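Local coordinates for threonine--tRNA ligase catalytic subunit (Aeropyrum pernix, PDB 3A32), which probably catalyses attachment of threonine to tRNA(Thr) through a threonyl-adenylate formed with ATP, as a zinc-dependent class II aminoacyl-tRNA synthetase without its own editing domain, at residues Leu117-Glu122 / Leu132-Phe137; Leu187-Glu190 / Lys194-Val197; Asp262-Val267 / Ser273-Met278; Asn286-Phe291 / Val306-Arg311. One frame throughout, in Å; residues are numbered along the deposited sequence.

Contact 1: residues Leu117-Glu122 / Leu132-Phe137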
loop_
_atom_site.group_PDB
_atom_site.type_symbol
_atom_site.label_atom_id
_atom_site.label_comp_id
_atom_site.label_asym_id
_atom_site.label_seq_id
_atom_site.Cartn_x
_atom_site.Cartn_y
_atom_site.Cartn_z
ATOM N N LEU A 117 -8.432 0.841 -19.671
ATOM C CA LEU A 117 -7.297 1.346 -20.421
ATOM C C LEU A 117 -6.072 0.410 -20.300
ATOM O O LEU A 117 -5.322 0.207 -21.278
ATOM C CB LEU A 117 -6.945 2.794 -20.005
ATOM C CG LEU A 117 -7.866 3.985 -20.397
ATOM C CD1 LEU A 117 -7.276 5.301 -19.880
ATOM C CD2 LEU A 117 -8.124 4.120 -21.942
ATOM N N LEU A 118 -5.850 -0.144 -19.108
ATOM C CA LEU A 118 -4.729 -1.067 -18.879
ATOM C C LEU A 118 -4.914 -2.358 -19.655
ATOM O O LEU A 118 -3.976 -2.888 -20.176
ATOM C CB LEU A 118 -4.556 -1.417 -17.371
ATOM C CG LEU A 118 -4.078 -0.272 -16.437
ATOM C CD1 LEU A 118 -3.828 -0.717 -14.998
ATOM C CD2 LEU A 118 -2.835 0.389 -17.005
ATOM N N PHE A 119 -6.113 -2.904 -19.654
ATOM C CA PHE A 119 -6.460 -3.959 -20.605
ATOM C C PHE A 119 -6.151 -3.544 -22.071
ATOM O O PHE A 119 -5.463 -4.252 -22.787
ATOM C CB PHE A 119 -7.930 -4.340 -20.483
ATOM C CG PHE A 119 -8.401 -5.317 -21.558
ATOM C CD1 PHE A 119 -8.034 -6.663 -21.502
ATOM C CD2 PHE A 119 -9.238 -4.890 -22.600
ATOM C CE1 PHE A 119 -8.482 -7.592 -22.489
ATOM C CE2 PHE A 119 -9.686 -5.800 -23.601
ATOM C CZ PHE A 119 -9.298 -7.164 -23.533
ATOM N N LEU A 120 -6.643 -2.380 -22.484
ATOM C CA LEU A 120 -6.436 -1.917 -23.847
ATOM C C LEU A 120 -4.979 -1.766 -24.183
ATOM O O LEU A 120 -4.582 -2.106 -25.289
ATOM C CB LEU A 120 -7.219 -0.635 -24.154
ATOM C CG LEU A 120 -8.735 -0.844 -24.243
ATOM C CD1 LEU A 120 -9.477 0.477 -24.351
ATOM C CD2 LEU A 120 -9.157 -1.868 -25.398
ATOM N N ASN A 121 -4.176 -1.261 -23.254
ATOM C CA ASN A 121 -2.736 -1.113 -23.534
ATOM C C ASN A 121 -2.041 -2.478 -23.762
ATOM O O ASN A 121 -1.204 -2.583 -24.633
ATOM C CB ASN A 121 -2.017 -0.304 -22.434
ATOM C CG ASN A 121 -0.523 -0.224 -22.663
ATOM O OD1 ASN A 121 -0.057 0.360 -23.657
ATOM N ND2 ASN A 121 0.247 -0.809 -21.744
ATOM N N GLU A 122 -2.417 -3.498 -22.976
ATOM C CA GLU A 122 -1.814 -4.819 -23.063
ATOM C C GLU A 122 -2.231 -5.525 -24.339
ATOM O O GLU A 122 -1.447 -6.281 -24.917
ATOM C CB GLU A 122 -2.132 -5.694 -21.829
ATOM C CG GLU A 122 -1.722 -5.049 -20.511
ATOM C CD GLU A 122 -0.189 -4.986 -20.243
ATOM O OE1 GLU A 122 0.620 -5.461 -21.045
ATOM O OE2 GLU A 122 0.213 -4.427 -19.215
ATOM N N LEU A 132 -7.141 -14.833 -21.412
ATOM C CA LEU A 132 -8.456 -14.571 -20.859
ATOM C C LEU A 132 -8.858 -15.807 -20.050
ATOM O O LEU A 132 -8.526 -16.926 -20.431
ATOM C CB LEU A 132 -9.464 -14.315 -21.985
ATOM C CG LEU A 132 -9.204 -13.144 -22.927
ATOM C CD1 LEU A 132 -10.279 -13.035 -24.021
ATOM C CD2 LEU A 132 -9.035 -11.765 -22.144
ATOM N N PRO A 133 -9.605 -15.625 -18.954
ATOM C CA PRO A 133 -10.073 -14.309 -18.458
ATOM C C PRO A 133 -8.922 -13.357 -18.014
ATOM O O PRO A 133 -7.853 -13.800 -17.539
ATOM C CB PRO A 133 -11.016 -14.657 -17.283
ATOM C CG PRO A 133 -10.844 -16.125 -17.019
ATOM C CD PRO A 133 -10.099 -16.768 -18.158
ATOM N N PHE A 134 -9.151 -12.064 -18.196
ATOM C CA PHE A 134 -8.206 -11.038 -17.760
ATOM C C PHE A 134 -8.786 -10.463 -16.485
ATOM O O PHE A 134 -9.924 -9.966 -16.480
ATOM C CB PHE A 134 -8.077 -9.992 -18.845
ATOM C CG PHE A 134 -7.333 -8.765 -18.443
ATOM C CD1 PHE A 134 -5.973 -8.676 -18.639
ATOM C CD2 PHE A 134 -8.018 -7.657 -17.934
ATOM C CE1 PHE A 134 -5.274 -7.510 -18.276
ATOM C CE2 PHE A 134 -7.339 -6.500 -17.580
ATOM C CZ PHE A 134 -5.975 -6.412 -17.761
ATOM N N LYS A 135 -8.011 -10.565 -15.398
ATOM C CA LYS A 135 -8.462 -10.176 -14.072
ATOM C C LYS A 135 -7.483 -9.211 -13.521
ATOM O O LYS A 135 -6.283 -9.506 -13.485
ATOM C CB LYS A 135 -8.571 -11.402 -13.150
ATOM C CG LYS A 135 -9.325 -12.582 -13.802
ATOM C CD LYS A 135 -9.677 -13.717 -12.851
ATOM C CE LYS A 135 -8.604 -13.951 -11.770
ATOM N NZ LYS A 135 -8.703 -15.342 -11.179
ATOM N N VAL A 136 -7.992 -8.042 -13.106
ATOM C CA VAL A 136 -7.174 -6.942 -12.588
ATOM C C VAL A 136 -7.756 -6.473 -11.210
ATOM O O VAL A 136 -8.962 -6.171 -11.126
ATOM C CB VAL A 136 -7.071 -5.802 -13.643
ATOM C CG1 VAL A 136 -8.471 -5.222 -14.045
ATOM C CG2 VAL A 136 -6.174 -4.724 -13.205
ATOM N N PHE A 137 -6.902 -6.417 -10.179
ATOM C CA PHE A 137 -7.284 -6.038 -8.816
ATOM C C PHE A 137 -6.618 -4.713 -8.400
ATOM O O PHE A 137 -5.450 -4.501 -8.695
ATOM C CB PHE A 137 -6.847 -7.095 -7.779
ATOM C CG PHE A 137 -7.059 -6.641 -6.355
ATOM C CD1 PHE A 137 -8.340 -6.627 -5.799
ATOM C CD2 PHE A 137 -5.994 -6.178 -5.582
ATOM C CE1 PHE A 137 -8.554 -6.188 -4.531
ATOM C CE2 PHE A 137 -6.211 -5.750 -4.278
ATOM C CZ PHE A 137 -7.480 -5.744 -3.752
#
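The backbone bond from N121 N to L117 O, 2.7 Å long, belongs to the helical turn that presents F119 to F134 on the neighbouring strand. Across the interface itself the meeting is aromatic and aliphatic. F119 turns an edge to the face of F134, with ring centroids 5.1 Å apart and planes at 62°, a T-shaped stack tilted from the perpendicular. Its CD1 stands 3.7 Å above the F134 plane, displaced toward the rim, while F119 CB lies 3.7 Å from F134 CE2. Both rings swing out with CG anti to the backbone N (chi1 173° for F119, 170° for F134), which brings the two rings together between helix and strand. L132 adds a methyl from just before the strand, its CD2 lying 4.2 Å from F119 CE1. An alanine in place of F134 would probably open a gap beneath the helix and leave the F119 edge without the face it rests on. Through this pair helix 112-126 packs on strand 134-143, which corresponds to the first strand of class II motif 2. F119 also touches I168 of the adjoining strand, whereas L118 and L120 of the same helix pack on F44 and V26 of the second subunit. Since ring and methyl contacts carry the interface, its hold should depend on shape and burial more than on bond direction.

Contact 2: residues Leu187-Glu190 / Lys194-Val197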
loop_
_atom_site.group_PDB
_atom_site.type_symbol
_atom_site.label_atom_id
_atom_site.label_comp_id
_atom_site.label_asym_id
_atom_site.label_seq_id
_atom_site.Cartn_x
_atom_site.Cartn_y
_atom_site.Cartn_z
ATOM N N LEU A 187 -13.205 -17.025 1.656
ATOM C CA LEU A 187 -11.819 -17.092 2.164
ATOM C C LEU A 187 -11.373 -15.818 2.927
ATOM O O LEU A 187 -10.769 -15.935 4.008
ATOM C CB LEU A 187 -10.830 -17.372 1.012
ATOM C CG LEU A 187 -10.827 -18.739 0.299
ATOM C CD1 LEU A 187 -10.024 -18.671 -1.011
ATOM C CD2 LEU A 187 -10.290 -19.828 1.210
ATOM N N VAL A 188 -11.602 -14.631 2.349
ATOM C CA VAL A 188 -11.350 -13.374 3.033
ATOM C C VAL A 188 -12.197 -13.159 4.346
ATOM O O VAL A 188 -11.633 -12.880 5.427
ATOM C CB VAL A 188 -11.485 -12.183 2.072
ATOM C CG1 VAL A 188 -11.494 -10.888 2.810
ATOM C CG2 VAL A 188 -10.322 -12.161 1.082
ATOM N N LEU A 189 -13.520 -13.340 4.279
ATOM C CA LEU A 189 -14.312 -13.290 5.503
ATOM C C LEU A 189 -13.825 -14.211 6.606
ATOM O O LEU A 189 -13.672 -13.778 7.751
ATOM C CB LEU A 189 -15.774 -13.599 5.252
ATOM C CG LEU A 189 -16.575 -12.570 4.463
ATOM C CD1 LEU A 189 -17.967 -12.891 4.820
ATOM C CD2 LEU A 189 -16.259 -11.152 4.823
ATOM N N GLU A 190 -13.587 -15.473 6.259
ATOM C CA GLU A 190 -13.281 -16.504 7.246
ATOM C C GLU A 190 -11.870 -16.400 7.781
ATOM O O GLU A 190 -11.628 -16.584 8.966
ATOM C CB GLU A 190 -13.575 -17.923 6.686
ATOM C CG GLU A 190 -15.071 -18.163 6.512
ATOM C CD GLU A 190 -15.442 -19.583 6.077
ATOM O OE1 GLU A 190 -14.624 -20.234 5.400
ATOM O OE2 GLU A 190 -16.573 -20.055 6.414
ATOM N N LYS A 194 -12.229 -13.794 10.387
ATOM C CA LYS A 194 -12.831 -14.809 11.297
ATOM C C LYS A 194 -14.353 -14.759 11.392
ATOM O O LYS A 194 -14.934 -14.935 12.487
ATOM C CB LYS A 194 -12.236 -14.664 12.704
ATOM C CG LYS A 194 -10.704 -14.667 12.708
ATOM C CD LYS A 194 -10.186 -16.033 12.178
ATOM C CE LYS A 194 -10.653 -17.159 13.125
ATOM N NZ LYS A 194 -9.964 -18.432 12.811
ATOM N N LEU A 195 -15.012 -14.507 10.259
ATOM C CA LEU A 195 -16.465 -14.480 10.200
ATOM C C LEU A 195 -16.933 -15.727 9.469
ATOM O O LEU A 195 -16.646 -15.896 8.297
ATOM C CB LEU A 195 -16.950 -13.246 9.444
ATOM C CG LEU A 195 -16.726 -11.848 10.059
ATOM C CD1 LEU A 195 -17.036 -10.765 9.048
ATOM C CD2 LEU A 195 -17.524 -11.653 11.317
ATOM N N GLY A 196 -17.651 -16.597 10.136
ATOM C CA GLY A 196 -18.198 -17.794 9.512
ATOM C C GLY A 196 -19.179 -17.555 8.376
ATOM O O GLY A 196 -20.137 -16.748 8.479
ATOM N N VAL A 197 -18.941 -18.260 7.276
ATOM C CA VAL A 197 -19.813 -18.129 6.124
ATOM C C VAL A 197 -20.470 -19.491 5.951
ATOM O O VAL A 197 -19.812 -20.439 5.548
ATOM C CB VAL A 197 -19.032 -17.737 4.850
ATOM C CG1 VAL A 197 -19.949 -17.750 3.644
ATOM C CG2 VAL A 197 -18.392 -16.349 5.026
#
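Two hydrogen bonds tie L195 and V197 back to the last turns of the helix. L195 N gives a straight bond (171°) to L189 O, 2.9 Å away, arriving above the carbonyl plane. V197 N reaches E190 OE2 at 3.1 Å, meeting the carboxylate oxygen on its anti side and 17° out of plane. E190 gets there by running extended beyond CG, and its other oxygen, OE1, forms a salt bridge with K186, so both carboxylate oxygens have partners. CA-H...O contacts supplement these bonds: K194 CA is 3.2 Å from E190 O, and E190 CA faces L195 O at 3.6 Å. K194 makes the reversal possible, because its positive phi (57°) turns the chain out of the helix and back along it. Apolar contact centres on L189. Its CD1 presses on V197 CG2 at 3.5 Å, tighter than usual for two methyls, and the two side chains run nearly perpendicular to each other. On the other branch, L189 CD2 meets L195 CD1 at 4.3 Å. This C-terminal end of helix 174-191 packs on two elements of the core: L189, L195 and V197 reach M265 of strand 260-268, and L189 and L195 also touch F320 of helix 317-327. Nearby, L187 and V188 pack on F62 of helix 48-65.

Contact 3: residues Asp262-Val267 / Ser273-Met278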
loop_
_atom_site.group_PDB
_atom_site.type_symbol
_atom_site.label_atom_id
_atom_site.label_comp_id
_atom_site.label_asym_id
_atom_site.label_seq_id
_atom_site.Cartn_x
_atom_site.Cartn_y
_atom_site.Cartn_z
ATOM N N ASP A 262 -25.237 -9.905 -4.913
ATOM C CA ASP A 262 -24.731 -9.230 -3.712
ATOM C C ASP A 262 -24.468 -10.249 -2.643
ATOM O O ASP A 262 -25.215 -11.211 -2.507
ATOM C CB ASP A 262 -25.739 -8.225 -3.204
ATOM C CG ASP A 262 -25.834 -7.025 -4.123
ATOM O OD1 ASP A 262 -24.744 -6.465 -4.437
ATOM O OD2 ASP A 262 -26.972 -6.686 -4.554
ATOM N N PHE A 263 -23.368 -10.040 -1.931
ATOM C CA PHE A 263 -22.967 -10.868 -0.798
ATOM C C PHE A 263 -23.543 -10.289 0.485
ATOM O O PHE A 263 -23.271 -9.143 0.810
ATOM C CB PHE A 263 -21.451 -10.810 -0.645
ATOM C CG PHE A 263 -20.688 -11.318 -1.850
ATOM C CD1 PHE A 263 -20.990 -12.587 -2.427
ATOM C CD2 PHE A 263 -19.631 -10.580 -2.366
ATOM C CE1 PHE A 263 -20.257 -13.050 -3.490
ATOM C CE2 PHE A 263 -18.890 -11.058 -3.435
ATOM C CZ PHE A 263 -19.198 -12.269 -3.985
ATOM N N ILE A 264 -24.284 -11.089 1.226
ATOM C CA ILE A 264 -24.992 -10.592 2.367
ATOM C C ILE A 264 -24.788 -11.508 3.565
ATOM O O ILE A 264 -25.261 -12.643 3.565
ATOM C CB ILE A 264 -26.526 -10.475 2.093
ATOM C CG1 ILE A 264 -26.811 -9.405 1.040
ATOM C CG2 ILE A 264 -27.253 -10.071 3.371
ATOM C CD1 ILE A 264 -27.957 -9.762 0.211
ATOM N N MET A 265 -24.104 -11.007 4.589
ATOM C CA MET A 265 -24.025 -11.728 5.843
ATOM C C MET A 265 -25.270 -11.445 6.687
ATOM O O MET A 265 -25.679 -10.295 6.816
ATOM C CB MET A 265 -22.769 -11.316 6.612
ATOM C CG MET A 265 -22.622 -12.062 7.913
ATOM S SD MET A 265 -20.900 -12.204 8.374
ATOM C CE MET A 265 -20.285 -13.344 7.107
ATOM N N MET A 266 -25.840 -12.492 7.256
ATOM C CA MET A 266 -26.921 -12.401 8.232
ATOM C C MET A 266 -26.394 -12.377 9.658
ATOM O O MET A 266 -25.691 -13.302 10.087
ATOM C CB MET A 266 -27.904 -13.555 8.069
ATOM C CG MET A 266 -28.513 -13.612 6.691
ATOM S SD MET A 266 -29.284 -12.038 6.167
ATOM C CE MET A 266 -30.514 -11.847 7.505
ATOM N N VAL A 267 -26.728 -11.305 10.386
ATOM C CA VAL A 267 -26.298 -11.170 11.760
ATOM C C VAL A 267 -27.500 -11.039 12.706
ATOM O O VAL A 267 -28.613 -10.713 12.296
ATOM C CB VAL A 267 -25.239 -10.022 11.966
ATOM C CG1 VAL A 267 -24.106 -10.110 10.948
ATOM C CG2 VAL A 267 -25.865 -8.646 11.912
ATOM N N SER A 273 -32.627 -10.285 13.683
ATOM C CA SER A 273 -31.914 -10.673 12.476
ATOM C C SER A 273 -31.787 -9.493 11.458
ATOM O O SER A 273 -32.809 -8.857 11.091
ATOM C CB SER A 273 -32.591 -11.890 11.849
ATOM O OG SER A 273 -32.072 -12.128 10.550
ATOM N N LYS A 274 -30.553 -9.221 11.011
ATOM C CA LYS A 274 -30.183 -7.997 10.237
ATOM C C LYS A 274 -29.275 -8.397 9.053
ATOM O O LYS A 274 -28.456 -9.303 9.174
ATOM C CB LYS A 274 -29.400 -6.950 11.086
ATOM C CG LYS A 274 -30.067 -6.433 12.372
ATOM C CD LYS A 274 -29.097 -5.576 13.342
ATOM C CE LYS A 274 -29.555 -4.030 13.527
ATOM N NZ LYS A 274 -30.696 -3.644 14.588
ATOM N N GLU A 275 -29.418 -7.734 7.908
ATOM C CA GLU A 275 -28.471 -7.982 6.803
ATOM C C GLU A 275 -27.279 -7.067 6.934
ATOM O O GLU A 275 -27.424 -5.915 7.347
ATOM C CB GLU A 275 -29.094 -7.733 5.456
ATOM C CG GLU A 275 -30.268 -8.616 5.141
ATOM C CD GLU A 275 -30.712 -8.437 3.713
ATOM O OE1 GLU A 275 -30.086 -7.624 2.967
ATOM O OE2 GLU A 275 -31.693 -9.124 3.343
ATOM N N TRP A 276 -26.108 -7.602 6.604
ATOM C CA TRP A 276 -24.886 -6.822 6.488
ATOM C C TRP A 276 -24.413 -7.009 5.042
ATOM O O TRP A 276 -23.799 -8.042 4.733
ATOM C CB TRP A 276 -23.822 -7.326 7.493
ATOM C CG TRP A 276 -22.439 -6.748 7.341
ATOM C CD1 TRP A 276 -22.015 -5.782 6.442
ATOM C CD2 TRP A 276 -21.295 -7.065 8.147
ATOM N NE1 TRP A 276 -20.663 -5.510 6.621
ATOM C CE2 TRP A 276 -20.207 -6.256 7.684
ATOM C CE3 TRP A 276 -21.078 -7.965 9.222
ATOM C CZ2 TRP A 276 -18.926 -6.328 8.246
ATOM C CZ3 TRP A 276 -19.811 -8.039 9.777
ATOM C CH2 TRP A 276 -18.740 -7.228 9.279
ATOM N N GLN A 277 -24.699 -6.035 4.172
ATOM C CA GLN A 277 -24.315 -6.137 2.773
ATOM C C GLN A 277 -22.826 -5.866 2.602
ATOM O O GLN A 277 -22.260 -4.922 3.192
ATOM C CB GLN A 277 -25.131 -5.196 1.855
ATOM C CG GLN A 277 -25.073 -5.634 0.341
ATOM C CD GLN A 277 -26.122 -4.985 -0.504
ATOM O OE1 GLN A 277 -25.817 -4.040 -1.213
ATOM N NE2 GLN A 277 -27.389 -5.481 -0.445
ATOM N N MET A 278 -22.195 -6.712 1.797
ATOM C CA MET A 278 -20.749 -6.627 1.557
ATOM C C MET A 278 -20.479 -6.287 0.077
ATOM O O MET A 278 -21.056 -5.291 -0.422
ATOM C CB MET A 278 -20.059 -7.911 2.022
ATOM C CG MET A 278 -20.185 -8.030 3.509
ATOM S SD MET A 278 -19.622 -9.581 4.183
ATOM C CE MET A 278 -19.806 -9.263 5.913
#
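A beta hairpin of the largely antiparallel class II catalytic sheet joins I264 to Q277 and M265 to W276, its strands running at 148° to each other. Five backbone hydrogen bonds hold the ladder, among them W276 N to M265 O at 2.7 Å and its return, M265 N to W276 O. M265 and W276 share a face with V267 and K274. There M265 SD lies obliquely, 5.2 Å from the centroid of the six-membered ring of W276, a Met-aromatic contact, and M265 CB meets M278 CE at 3.7 Å. The same CE sits over the centre of one indole face, while V267 CG1 comes to the ring's edge. On the reverse face, CG1 of I264 is anti to the carbonyl carbon (chi1 -67°), which puts CG2 3.6 Å from E275 CB, and M266 lies alongside E275. The E275 carboxylate makes salt bridges to R205 and K203. A glycine replacing I264 would probably leave the E275 chain without its aliphatic flank and freer to swing away from R205 and K203. The largely apolar M265, W276 and M278 pack toward helices 174-191 and 317-327, whereas on the other face I264 and M266 flank a carboxylate set among basic side chains.

Contact 4: residues Asn286-Phe291 / Val306-Arg311. With ZN (zinc ion), chain G.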
loop_
_atom_site.group_PDB
_atom_site.type_symbol
_atom_site.label_atom_id
_atom_site.label_comp_id
_atom_site.label_asym_id
_atom_site.label_seq_id
_atom_site.Cartn_x
_atom_site.Cartn_y
_atom_site.Cartn_z
ATOM N N ASN A 286 -22.720 -1.809 -20.840
ATOM C CA ASN A 286 -22.381 -0.479 -21.226
ATOM C C ASN A 286 -20.895 -0.330 -21.605
ATOM O O ASN A 286 -20.594 0.132 -22.718
ATOM C CB ASN A 286 -22.775 0.475 -20.098
ATOM C CG ASN A 286 -22.480 1.940 -20.427
ATOM O OD1 ASN A 286 -22.886 2.456 -21.476
ATOM N ND2 ASN A 286 -21.807 2.630 -19.496
ATOM N N LEU A 287 -19.988 -0.699 -20.685
ATOM C CA LEU A 287 -18.530 -0.502 -20.846
ATOM C C LEU A 287 -17.946 -1.183 -22.076
ATOM O O LEU A 287 -17.117 -0.597 -22.736
ATOM C CB LEU A 287 -17.732 -0.953 -19.583
ATOM C CG LEU A 287 -17.624 -0.084 -18.316
ATOM C CD1 LEU A 287 -16.807 -0.742 -17.161
ATOM C CD2 LEU A 287 -17.177 1.408 -18.583
ATOM N N PRO A 288 -18.325 -2.446 -22.356
ATOM C CA PRO A 288 -17.810 -3.067 -23.588
ATOM C C PRO A 288 -18.264 -2.412 -24.896
ATOM O O PRO A 288 -17.601 -2.587 -25.940
ATOM C CB PRO A 288 -18.334 -4.512 -23.520
ATOM C CG PRO A 288 -19.421 -4.510 -22.493
ATOM C CD PRO A 288 -19.146 -3.377 -21.554
ATOM N N ARG A 289 -19.397 -1.702 -24.847
ATOM C CA ARG A 289 -19.838 -0.838 -25.951
ATOM C C ARG A 289 -19.026 0.481 -25.966
ATOM O O ARG A 289 -18.451 0.857 -26.997
ATOM C CB ARG A 289 -21.370 -0.570 -25.872
ATOM C CG ARG A 289 -22.233 -1.765 -26.393
ATOM C CD ARG A 289 -23.755 -1.502 -26.229
ATOM N NE ARG A 289 -24.579 -2.547 -26.841
ATOM C CZ ARG A 289 -24.882 -3.702 -26.268
ATOM N NH1 ARG A 289 -24.430 -3.994 -25.044
ATOM N NH2 ARG A 289 -25.601 -4.583 -26.938
ATOM N N ARG A 290 -18.980 1.182 -24.834
ATOM C CA ARG A 290 -18.324 2.490 -24.781
ATOM C C ARG A 290 -16.808 2.457 -25.075
ATOM O O ARG A 290 -16.279 3.365 -25.728
ATOM C CB ARG A 290 -18.608 3.169 -23.441
ATOM C CG ARG A 290 -20.087 3.477 -23.200
ATOM C CD ARG A 290 -20.641 4.484 -24.189
ATOM N NE ARG A 290 -20.315 5.889 -23.863
ATOM C CZ ARG A 290 -20.198 6.886 -24.769
ATOM N NH1 ARG A 290 -20.361 6.658 -26.085
ATOM N NH2 ARG A 290 -19.894 8.119 -24.375
ATOM N N PHE A 291 -16.132 1.405 -24.624
ATOM C CA PHE A 291 -14.695 1.221 -24.873
ATOM C C PHE A 291 -14.400 0.211 -25.987
ATOM O O PHE A 291 -13.260 -0.204 -26.140
ATOM C CB PHE A 291 -14.005 0.738 -23.599
ATOM C CG PHE A 291 -13.797 1.826 -22.580
ATOM C CD1 PHE A 291 -12.690 2.672 -22.665
ATOM C CD2 PHE A 291 -14.734 2.031 -21.568
ATOM C CE1 PHE A 291 -12.497 3.668 -21.723
ATOM C CE2 PHE A 291 -14.557 3.031 -20.634
ATOM C CZ PHE A 291 -13.449 3.852 -20.710
ATOM N N VAL A 306 -18.491 -12.729 -24.594
ATOM C CA VAL A 306 -17.582 -12.293 -23.544
ATOM C C VAL A 306 -18.354 -11.390 -22.567
ATOM O O VAL A 306 -19.292 -10.699 -22.962
ATOM C CB VAL A 306 -16.322 -11.574 -24.127
ATOM C CG1 VAL A 306 -16.682 -10.259 -24.790
ATOM C CG2 VAL A 306 -15.237 -11.334 -23.044
ATOM N N TYR A 307 -17.933 -11.388 -21.298
ATOM C CA TYR A 307 -18.569 -10.562 -20.263
ATOM C C TYR A 307 -17.566 -9.684 -19.545
ATOM O O TYR A 307 -16.411 -10.076 -19.364
ATOM C CB TYR A 307 -19.336 -11.454 -19.245
ATOM C CG TYR A 307 -20.430 -12.257 -19.930
ATOM C CD1 TYR A 307 -21.698 -11.701 -20.155
ATOM C CD2 TYR A 307 -20.167 -13.541 -20.434
ATOM C CE1 TYR A 307 -22.670 -12.412 -20.829
ATOM C CE2 TYR A 307 -21.131 -14.262 -21.099
ATOM C CZ TYR A 307 -22.384 -13.683 -21.298
ATOM O OH TYR A 307 -23.349 -14.397 -21.965
ATOM N N ILE A 308 -18.040 -8.508 -19.134
ATOM C CA ILE A 308 -17.290 -7.546 -18.351
ATOM C C ILE A 308 -17.903 -7.481 -16.937
ATOM O O ILE A 308 -19.129 -7.290 -16.754
ATOM C CB ILE A 308 -17.280 -6.156 -19.021
ATOM C CG1 ILE A 308 -16.250 -6.064 -20.141
ATOM C CG2 ILE A 308 -16.855 -5.096 -18.017
ATOM C CD1 ILE A 308 -16.438 -6.966 -21.393
ATOM N N ILE A 309 -17.051 -7.673 -15.935
ATOM C CA ILE A 309 -17.532 -7.735 -14.582
ATOM C C ILE A 309 -16.765 -6.745 -13.694
ATOM O O ILE A 309 -15.544 -6.653 -13.769
ATOM C CB ILE A 309 -17.446 -9.200 -14.022
ATOM C CG1 ILE A 309 -18.399 -10.120 -14.777
ATOM C CG2 ILE A 309 -17.717 -9.233 -12.500
ATOM C CD1 ILE A 309 -18.241 -11.609 -14.502
ATOM N N HIS A 310 -17.516 -6.002 -12.895
ATOM C CA HIS A 310 -17.015 -5.268 -11.730
ATOM C C HIS A 310 -17.256 -6.181 -10.533
ATOM O O HIS A 310 -18.332 -6.762 -10.434
ATOM C CB HIS A 310 -17.901 -4.057 -11.434
ATOM C CG HIS A 310 -18.144 -3.138 -12.594
ATOM N ND1 HIS A 310 -17.478 -1.944 -12.738
ATOM C CD2 HIS A 310 -19.032 -3.201 -13.622
ATOM C CE1 HIS A 310 -17.932 -1.315 -13.807
ATOM N NE2 HIS A 310 -18.884 -2.054 -14.354
ATOM N N ARG A 311 -16.298 -6.301 -9.611
ATOM C CA ARG A 311 -16.545 -7.086 -8.395
ATOM C C ARG A 311 -15.766 -6.558 -7.208
ATOM O O ARG A 311 -14.642 -6.134 -7.367
ATOM C CB ARG A 311 -16.250 -8.576 -8.630
ATOM C CG ARG A 311 -14.868 -8.949 -9.203
ATOM C CD ARG A 311 -13.903 -9.526 -8.144
ATOM N NE ARG A 311 -13.335 -8.558 -7.191
ATOM C CZ ARG A 311 -12.491 -8.886 -6.204
ATOM N NH1 ARG A 311 -12.093 -10.156 -6.039
ATOM N NH2 ARG A 311 -12.027 -7.945 -5.385
HETATM ZN ZN ZN G . -15.889 -1.043 -11.775
HETATM O O HOH W 1 -15.863 -1.528 -9.811
#
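The imidazole of H310 is met obliquely by L287, whose CD1 lies 3.6 Å from H310 CE1, while the ring nitrogens serve two polar partners. H310 ND1 binds the zinc ion at 2.1 Å, and NE2 is hydrogen-bonded to D284 OD2. The aromatic ring of F291, on the helical side, has L287 O at its edge and in its plane. With CG anti to the carbonyl carbon (chi1 -53°), H310 carries its ring from the strand toward the metal. C112 and H166 complete the protein's share of the site, and a water lies 2.0 Å from the zinc. In relatives of this enzyme the zinc takes up the amino and hydroxyl groups of the substrate threonine, so the water probably holds a place of that kind. Strand 306-316, with the helix 317-327 that follows, corresponds to class II motif 3, and the short helix 287-290 packs against its beginning. Away from the metal, the contact is aliphatic: P288 CB meets I308 CD1 at 3.8 Å, the two side chains lying alongside and running opposite ways. L287 CD1 also comes within 4.4 Å of I308 CG2. D284 acts as a second-shell residue, its OD1 accepting a hydrogen bond from L287 N, while OD2, through its bond to H310 NE2, is likely to limit turning of the ring.

In the fold
All four contacts lie in the class II catalytic core, and contacts 1, 3 and 4 reach the same sheet. Contacts 1 and 4 are buried and rely on side-chain packing across each interface, although 4 adds a metal bond; they touch through F137 with R311 and L120 with F291. Contacts 2 and 3 are only partly buried; contact 3, a hairpin, is built on backbone hydrogen bonds, and contact 2, closing a helix end, on one of these plus a bond to a side-chain carboxylate. They pack together where L189 meets M265 and M278, and L195 meets W276. Strand 273-284 leads from contact 3 into helix 287-290 of contact 4. Charged groups enter contacts 2 and 3 through E190 and E275, toward the surface.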